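Local coordinates for orotidine-5-phosphate decarboxylase/orotate phosphoribosyltransferase, putative (Ompdcase-oprtase, putative) (Leishmania infantum, PDB 3QW3), which is the decarboxylase part of a bifunctional UMP synthase and probably converts orotidine 5'-phosphate to UMP and CO2 in de novo pyrimidine synthesis, at residues 132-136 with 155-159; 19-23 with 51-55; 95-100 with 122-128. Residues are numbered along the deposited sequence.

Interaction 1 of 3, residues 132-136 with 155-159; sequences VLCKT and YEAVA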
loop_
_atom_site.group_PDB
_atom_site.type_symbol
_atom_site.label_atom_id
_atom_site.label_comp_id
_atom_site.label_asym_id
_atom_site.label_seq_id
_atom_site.Cartn_x
_atom_site.Cartn_y
_atom_site.Cartn_z
ATOM N N VAL A 132 8.357 1.582 -8.013
ATOM C CA VAL A 132 6.922 1.436 -8.267
ATOM C C VAL A 132 6.612 0.037 -8.767
ATOM O O VAL A 132 7.277 -0.464 -9.676
ATOM C CB VAL A 132 6.428 2.476 -9.299
ATOM C CG1 VAL A 132 4.916 2.353 -9.492
ATOM C CG2 VAL A 132 6.782 3.881 -8.834
ATOM N N LEU A 133 5.599 -0.596 -8.181
ATOM C CA LEU A 133 5.198 -1.933 -8.620
ATOM C C LEU A 133 4.884 -1.928 -10.103
ATOM O O LEU A 133 4.162 -1.055 -10.589
ATOM C CB LEU A 133 3.980 -2.423 -7.835
ATOM C CG LEU A 133 4.057 -2.412 -6.311
ATOM C CD1 LEU A 133 2.723 -2.940 -5.752
ATOM C CD2 LEU A 133 5.217 -3.252 -5.804
ATOM N N CYS A 134 5.431 -2.899 -10.825
ATOM C CA CYS A 134 5.210 -2.972 -12.265
ATOM C C CYS A 134 4.718 -4.358 -12.662
ATOM O O CYS A 134 3.559 -4.529 -13.044
ATOM C CB CYS A 134 6.486 -2.586 -13.019
ATOM S SG CYS A 134 6.324 -2.639 -14.806
ATOM N N LYS A 135 5.598 -5.347 -12.544
ATOM C CA LYS A 135 5.240 -6.725 -12.830
ATOM C C LYS A 135 5.677 -7.605 -11.677
ATOM O O LYS A 135 6.861 -7.670 -11.357
ATOM C CB LYS A 135 5.892 -7.186 -14.141
ATOM C CG LYS A 135 5.582 -8.635 -14.529
ATOM C CD LYS A 135 4.143 -8.798 -15.008
ATOM C CE LYS A 135 3.901 -10.185 -15.607
ATOM N NZ LYS A 135 4.009 -11.296 -14.609
ATOM N N THR A 136 4.714 -8.271 -11.048
ATOM C CA THR A 136 5.005 -9.217 -9.975
ATOM C C THR A 136 4.721 -10.653 -10.442
ATOM O O THR A 136 3.977 -10.861 -11.403
ATOM C CB THR A 136 4.263 -8.844 -8.665
ATOM O OG1 THR A 136 2.856 -8.761 -8.912
ATOM C CG2 THR A 136 4.750 -7.494 -8.157
ATOM N N TYR A 155 1.167 -3.593 -17.447
ATOM C CA TYR A 155 2.484 -3.402 -16.834
ATOM C C TYR A 155 3.453 -2.632 -17.730
ATOM O O TYR A 155 4.295 -1.881 -17.240
ATOM C CB TYR A 155 3.086 -4.716 -16.312
ATOM C CG TYR A 155 3.521 -5.732 -17.351
ATOM C CD1 TYR A 155 2.727 -6.834 -17.642
ATOM C CD2 TYR A 155 4.754 -5.617 -17.999
ATOM C CE1 TYR A 155 3.129 -7.787 -18.570
ATOM C CE2 TYR A 155 5.166 -6.561 -18.932
ATOM C CZ TYR A 155 4.345 -7.644 -19.212
ATOM O OH TYR A 155 4.734 -8.592 -20.128
ATOM N N GLU A 156 3.309 -2.793 -19.044
ATOM C CA GLU A 156 4.088 -2.006 -19.998
ATOM C C GLU A 156 3.677 -0.535 -19.968
ATOM O O GLU A 156 4.527 0.352 -20.087
ATOM C CB GLU A 156 3.951 -2.575 -21.412
ATOM C CG GLU A 156 4.626 -3.925 -21.604
ATOM C CD GLU A 156 4.458 -4.457 -23.019
ATOM O OE1 GLU A 156 5.426 -4.370 -23.804
ATOM O OE2 GLU A 156 3.354 -4.947 -23.346
ATOM N N ALA A 157 2.378 -0.276 -19.801
ATOM C CA ALA A 157 1.887 1.100 -19.654
ATOM C C ALA A 157 2.435 1.782 -18.390
ATOM O O ALA A 157 2.750 2.974 -18.398
ATOM C CB ALA A 157 0.358 1.136 -19.668
ATOM N N VAL A 158 2.548 1.014 -17.310
ATOM C CA VAL A 158 3.129 1.504 -16.066
ATOM C C VAL A 158 4.616 1.828 -16.269
ATOM O O VAL A 158 5.090 2.890 -15.856
ATOM C CB VAL A 158 2.924 0.483 -14.918
ATOM C CG1 VAL A 158 3.732 0.873 -13.678
ATOM C CG2 VAL A 158 1.440 0.366 -14.581
ATOM N N ALA A 159 5.329 0.919 -16.927
ATOM C CA ALA A 159 6.752 1.109 -17.227
ATOM C C ALA A 159 7.012 2.377 -18.044
ATOM O O ALA A 159 7.954 3.119 -17.753
ATOM C CB ALA A 159 7.322 -0.125 -17.933
#
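This is a strand-to-helix packing contact in the wall of a TIM barrel: the end of the barrel strand 129-135 lies against the first turn of helix 154-163, which comes after a short antiparallel strand pair. The axes of strand 132-135 and helix 155-159 approach to 7.6 Å, and their N-to-C directions differ by 141°, so the helix runs roughly antiparallel to the strand. No hydrogen bond crosses, and the 267 Å² buried comes from side chains packing on one another and on backbone carbonyls. Central Cys134 has its SG 3.3 Å from Tyr155 O, a carbonyl already engaged by Ala159 N within the helix, and 4.1 Å from Ala159 CB. Val158 CG1 packs against the strand backbone, 3.7 Å from Leu133 O and 4.4 Å from Cys134 CA. At the strand end, Lys135 CD lies over the face of the Tyr155 ring, 3.9 Å from its centroid and 23° off the normal, a CH-pi contact; Lys135 NZ rises away from the ring and hydrogen-bonds Ser141 OG and, at 3.2 Å, Thr136 O. Leu174 of strand 172-176 packs on Cys134 and Ala159, helix 181-190 on Tyr155, and Tyr113 of the second subunit hydrogen-bonds Cys134 O.

Interaction 2 of 3, residues 19-23 with 51-55; sequences GLDPR and NAAFF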
loop_
_atom_site.group_PDB
_atom_site.type_symbol
_atom_site.label_atom_id
_atom_site.label_comp_id
_atom_site.label_asym_id
_atom_site.label_seq_id
_atom_site.Cartn_x
_atom_site.Cartn_y
_atom_site.Cartn_z
ATOM N N GLY A 19 17.241 -9.145 1.595
ATOM C CA GLY A 19 15.974 -8.955 2.297
ATOM C C GLY A 19 16.138 -9.117 3.795
ATOM O O GLY A 19 16.879 -9.992 4.257
ATOM N N LEU A 20 15.471 -8.263 4.564
ATOM C CA LEU A 20 15.455 -8.421 6.007
ATOM C C LEU A 20 14.026 -8.731 6.417
ATOM O O LEU A 20 13.198 -7.830 6.580
ATOM C CB LEU A 20 16.019 -7.189 6.718
ATOM C CG LEU A 20 17.488 -6.891 6.373
ATOM C CD1 LEU A 20 17.918 -5.565 6.975
ATOM C CD2 LEU A 20 18.412 -8.026 6.817
ATOM N N ASP A 21 13.761 -10.029 6.530
ATOM C CA ASP A 21 12.425 -10.573 6.741
ATOM C C ASP A 21 12.473 -11.496 7.962
ATOM O O ASP A 21 12.424 -12.719 7.821
ATOM C CB ASP A 21 11.989 -11.359 5.497
ATOM C CG ASP A 21 12.090 -10.542 4.223
ATOM O OD1 ASP A 21 11.158 -9.771 3.935
ATOM O OD2 ASP A 21 13.101 -10.675 3.495
ATOM N N PRO A 22 12.574 -10.909 9.168
ATOM C CA PRO A 22 12.851 -11.706 10.368
ATOM C C PRO A 22 11.767 -12.743 10.670
ATOM O O PRO A 22 10.577 -12.441 10.557
ATOM C CB PRO A 22 12.926 -10.656 11.481
ATOM C CG PRO A 22 12.177 -9.475 10.958
ATOM C CD PRO A 22 12.414 -9.477 9.481
ATOM N N ARG A 23 12.193 -13.952 11.036
ATOM C CA ARG A 23 11.279 -15.028 11.437
ATOM C C ARG A 23 11.082 -15.071 12.954
ATOM O O ARG A 23 10.220 -15.802 13.456
ATOM C CB ARG A 23 11.792 -16.383 10.939
ATOM N N ASN A 51 11.403 -5.665 5.661
ATOM C CA ASN A 51 9.996 -5.984 5.459
ATOM C C ASN A 51 9.119 -5.162 6.403
ATOM O O ASN A 51 9.045 -5.456 7.599
ATOM C CB ASN A 51 9.812 -7.488 5.723
ATOM C CG ASN A 51 8.465 -8.016 5.255
ATOM O OD1 ASN A 51 8.387 -9.067 4.609
ATOM N ND2 ASN A 51 7.403 -7.304 5.585
ATOM N N ALA A 52 8.449 -4.137 5.871
ATOM C CA ALA A 52 7.667 -3.215 6.708
ATOM C C ALA A 52 6.551 -3.937 7.476
ATOM O O ALA A 52 6.251 -3.583 8.620
ATOM C CB ALA A 52 7.094 -2.067 5.869
ATOM N N ALA A 53 5.970 -4.967 6.864
ATOM C CA ALA A 53 4.879 -5.720 7.510
ATOM C C ALA A 53 5.367 -6.533 8.706
ATOM O O ALA A 53 4.702 -6.601 9.748
ATOM C CB ALA A 53 4.189 -6.637 6.499
ATOM N N PHE A 54 6.531 -7.154 8.556
ATOM C CA PHE A 54 7.082 -7.999 9.608
ATOM C C PHE A 54 7.403 -7.176 10.853
ATOM O O PHE A 54 7.237 -7.650 11.977
ATOM C CB PHE A 54 8.324 -8.742 9.104
ATOM C CG PHE A 54 8.020 -9.977 8.282
ATOM C CD1 PHE A 54 6.784 -10.158 7.665
ATOM C CD2 PHE A 54 8.990 -10.959 8.119
ATOM C CE1 PHE A 54 6.520 -11.304 6.901
ATOM C CE2 PHE A 54 8.742 -12.103 7.357
ATOM C CZ PHE A 54 7.508 -12.277 6.746
ATOM N N PHE A 55 7.838 -5.934 10.655
ATOM C CA PHE A 55 8.119 -5.065 11.792
ATOM C C PHE A 55 6.846 -4.477 12.399
ATOM O O PHE A 55 6.732 -4.378 13.620
ATOM C CB PHE A 55 9.136 -3.987 11.422
ATOM C CG PHE A 55 10.531 -4.519 11.274
ATOM C CD1 PHE A 55 11.361 -4.636 12.389
ATOM C CD2 PHE A 55 11.009 -4.924 10.034
ATOM C CE1 PHE A 55 12.664 -5.140 12.260
ATOM C CE2 PHE A 55 12.306 -5.435 9.895
ATOM C CZ PHE A 55 13.131 -5.542 11.013
#
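Strand 16-20 of the TIM barrel ends at Leu20, whose carbonyl O accepts the one hydrogen bond across this contact, from Asn51 N at 3.0 Å with an N-H...O angle of 151°. At Asp21 the chain leaves the strand; the CA of Asp21 is 5.3 Å from that of Asn51, the N-cap of helix 52-56, and Asp21 CB packs 3.8 Å from Phe54 CE2. Asp21 OD2 is hydrogen-bonded to Ser228 OG, and a sulfate ion, probably from the crystallisation liquor, lies about 4 Å from this side chain, at the C-terminal strand ends where TIM barrels carry their active sites. Pro22 then fits between the two phenylalanines, with CD 4.0 Å from Phe54 CD2 and CG 4.0 Å from Phe55 CZ, while Pro22 O comes within 3.3 Å of Phe54 CD2. Hence the backbone bond continues the pairing of strands 16-20 and 47-50 past the end of the latter, whereas apolar packing fixes the following loop on the helix, with acidic Asp21 at the boundary.

Interaction 3 of 3, residues 95-100 with 122-128; sequences YATSAF and FMRYPDK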
loop_
_atom_site.group_PDB
_atom_site.type_symbol
_atom_site.label_atom_id
_atom_site.label_comp_id
_atom_site.label_asym_id
_atom_site.label_seq_id
_atom_site.Cartn_x
_atom_site.Cartn_y
_atom_site.Cartn_z
ATOM N N TYR A 95 3.382 9.077 5.016
ATOM C CA TYR A 95 4.130 7.853 4.727
ATOM C C TYR A 95 5.565 8.191 4.301
ATOM O O TYR A 95 6.510 7.517 4.710
ATOM C CB TYR A 95 3.469 7.049 3.604
ATOM C CG TYR A 95 2.257 6.208 3.981
ATOM C CD1 TYR A 95 1.127 6.203 3.170
ATOM C CD2 TYR A 95 2.256 5.386 5.117
ATOM C CE1 TYR A 95 0.017 5.419 3.474
ATOM C CE2 TYR A 95 1.134 4.595 5.435
ATOM C CZ TYR A 95 0.025 4.628 4.605
ATOM O OH TYR A 95 -1.082 3.859 4.884
ATOM N N ALA A 96 5.710 9.227 3.476
ATOM C CA ALA A 96 7.023 9.622 2.947
ATOM C C ALA A 96 7.910 10.133 4.071
ATOM O O ALA A 96 9.055 9.698 4.206
ATOM C CB ALA A 96 6.881 10.676 1.839
ATOM N N THR A 97 7.374 11.039 4.889
ATOM C CA THR A 97 8.122 11.550 6.036
ATOM C C THR A 97 8.534 10.423 6.980
ATOM O O THR A 97 9.677 10.380 7.446
ATOM C CB THR A 97 7.341 12.650 6.784
ATOM O OG1 THR A 97 7.082 13.724 5.877
ATOM C CG2 THR A 97 8.150 13.182 7.962
ATOM N N SER A 98 7.606 9.508 7.252
ATOM C CA SER A 98 7.900 8.366 8.103
ATOM C C SER A 98 9.079 7.542 7.568
ATOM O O SER A 98 10.035 7.275 8.295
ATOM C CB SER A 98 6.661 7.477 8.251
ATOM O OG SER A 98 6.991 6.287 8.943
ATOM N N ALA A 99 9.006 7.162 6.298
ATOM C CA ALA A 99 10.012 6.289 5.697
ATOM C C ALA A 99 11.361 6.979 5.517
ATOM O O ALA A 99 12.400 6.399 5.829
ATOM C CB ALA A 99 9.525 5.766 4.367
ATOM N N PHE A 100 11.327 8.214 5.030
ATOM C CA PHE A 100 12.534 8.901 4.578
ATOM C C PHE A 100 13.220 9.719 5.669
ATOM O O PHE A 100 14.449 9.821 5.679
ATOM C CB PHE A 100 12.226 9.809 3.386
ATOM C CG PHE A 100 11.781 9.080 2.140
ATOM C CD1 PHE A 100 12.204 7.773 1.864
ATOM C CD2 PHE A 100 10.971 9.726 1.219
ATOM C CE1 PHE A 100 11.792 7.124 0.691
ATOM C CE2 PHE A 100 10.561 9.093 0.044
ATOM C CZ PHE A 100 10.967 7.781 -0.216
ATOM N N PHE A 122 6.142 10.929 -2.691
ATOM C CA PHE A 122 7.367 10.170 -2.483
ATOM C C PHE A 122 8.478 10.688 -3.397
ATOM O O PHE A 122 9.608 10.899 -2.954
ATOM C CB PHE A 122 7.122 8.677 -2.696
ATOM C CG PHE A 122 6.103 8.097 -1.759
ATOM C CD1 PHE A 122 6.426 7.844 -0.426
ATOM C CD2 PHE A 122 4.817 7.812 -2.204
ATOM C CE1 PHE A 122 5.481 7.309 0.448
ATOM C CE2 PHE A 122 3.862 7.279 -1.333
ATOM C CZ PHE A 122 4.199 7.024 -0.009
ATOM N N MET A 123 8.137 10.934 -4.657
ATOM C CA MET A 123 9.133 11.293 -5.681
ATOM C C MET A 123 9.699 12.707 -5.538
ATOM O O MET A 123 10.720 13.035 -6.150
ATOM C CB MET A 123 8.554 11.083 -7.081
ATOM C CG MET A 123 8.189 9.631 -7.375
ATOM S SD MET A 123 7.265 9.405 -8.895
ATOM C CE MET A 123 7.095 7.623 -8.920
ATOM N N ARG A 124 9.047 13.538 -4.727
ATOM C CA ARG A 124 9.492 14.923 -4.527
ATOM C C ARG A 124 10.788 15.033 -3.709
ATOM O O ARG A 124 11.386 16.113 -3.625
ATOM C CB ARG A 124 8.371 15.778 -3.919
ATOM C CG ARG A 124 7.889 15.324 -2.554
ATOM C CD ARG A 124 6.682 16.142 -2.086
ATOM N NE ARG A 124 7.026 17.533 -1.790
ATOM C CZ ARG A 124 7.521 17.959 -0.631
ATOM N NH1 ARG A 124 7.746 17.107 0.362
ATOM N NH2 ARG A 124 7.794 19.248 -0.465
ATOM N N TYR A 125 11.208 13.921 -3.102
ATOM C CA TYR A 125 12.485 13.840 -2.397
ATOM C C TYR A 125 13.549 13.387 -3.402
ATOM O O TYR A 125 13.651 12.193 -3.686
ATOM C CB TYR A 125 12.426 12.801 -1.274
ATOM C CG TYR A 125 11.584 13.122 -0.051
ATOM C CD1 TYR A 125 10.190 13.132 -0.113
ATOM C CD2 TYR A 125 12.189 13.350 1.184
ATOM C CE1 TYR A 125 9.425 13.403 1.014
ATOM C CE2 TYR A 125 11.432 13.620 2.320
ATOM C CZ TYR A 125 10.050 13.643 2.225
ATOM O OH TYR A 125 9.305 13.910 3.351
ATOM N N PRO A 126 14.356 14.326 -3.933
ATOM C CA PRO A 126 15.312 13.951 -4.986
ATOM C C PRO A 126 16.376 12.947 -4.524
ATOM O O PRO A 126 16.883 12.169 -5.340
ATOM C CB PRO A 126 15.970 15.290 -5.361
ATOM C CG PRO A 126 15.054 16.342 -4.823
ATOM C CD PRO A 126 14.470 15.752 -3.581
ATOM N N ASP A 127 16.689 12.966 -3.230
ATOM C CA ASP A 127 17.709 12.093 -2.637
ATOM C C ASP A 127 17.189 10.692 -2.287
ATOM O O ASP A 127 17.967 9.817 -1.888
ATOM C CB ASP A 127 18.327 12.756 -1.396
ATOM C CG ASP A 127 17.287 13.153 -0.345
ATOM O OD1 ASP A 127 16.215 13.688 -0.711
ATOM O OD2 ASP A 127 17.552 12.940 0.860
ATOM N N LYS A 128 15.879 10.495 -2.440
ATOM C CA LYS A 128 15.229 9.219 -2.134
ATOM C C LYS A 128 14.660 8.587 -3.396
ATOM O O LYS A 128 14.248 9.287 -4.319
ATOM C CB LYS A 128 14.108 9.418 -1.102
ATOM C CG LYS A 128 14.526 10.164 0.169
ATOM C CD LYS A 128 15.472 9.351 1.049
ATOM C CE LYS A 128 15.945 10.162 2.245
ATOM N NZ LYS A 128 16.749 9.325 3.181
HETATM O O HOH W 1 6.751 14.472 3.111
#
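Two successive beta-alpha units of the TIM barrel meet here: helix 89-102 packs against the end of helix 116-123 and the turn that leads into strand 129-135. The fit buries 409 Å² and rests on one large bump, Phe100, which projects into a hollow walled by Phe122, Tyr125 and Lys128 and itself loses 116 Å². Phe122 O lies near the ring plane, 3.6 Å from Phe100 CE2. Tyr125 offers its face to the edge of Phe100 in an edge-to-face pair, with centroids 5.0 Å apart and planes at 62°. Lys128 closes one face of Phe100, its CB 3.6 Å from the ring centroid and only 8° off the normal, a CH-pi contact. A type I turn from Tyr125 to Lys128 brings these last two side chains to the same ring.

The second bump is Phe122, which reaches across to the small Ala96 on helix 89-102: Ala96 CB is 3.7 Å from Phe122 CD1, and Tyr95 CB is 3.7 Å from Phe122 CZ. Ala96 CB also touches Tyr125 CE1 at 3.8 Å, so the short methyl lets two aromatic side chains come close to the helix. Beneath, Ile108 of strand 107-110 packs on both Phe100 and Phe122. Lys128 NZ hydrogen-bonds Ala105 O and, weakly, Phe100 O at 3.4 Å. Thr97 OG1 also hydrogen-bonds Asp93 O in its own helix. Toward the outer margin, a single water joins the two segments, 2.9 Å from Thr97 OG1 and 2.6 Å from Tyr125 OH.

All three contacts belong to one TIM barrel. Interactions 1 and 2 are buried and reach the same parallel sheet, but their centres are 24 Å apart and they do not touch. Interaction 3, partly buried, joins the helical layer outside the strands and meets interaction 1 directly: Met123 CE packs 3.8 Å from Val132 CG2, where helix 116-123 is followed by strand 129-135. Interaction 2 keeps a backbone hydrogen bond at the strand ends; interaction 1 packs a strand end on a helix through Cys134 and a Lys135-Tyr155 CH-pi contact; interaction 3, the less buried one, adds aromatic packing, a weak lysine bond and a bridging water. Each contact also touches the second subunit.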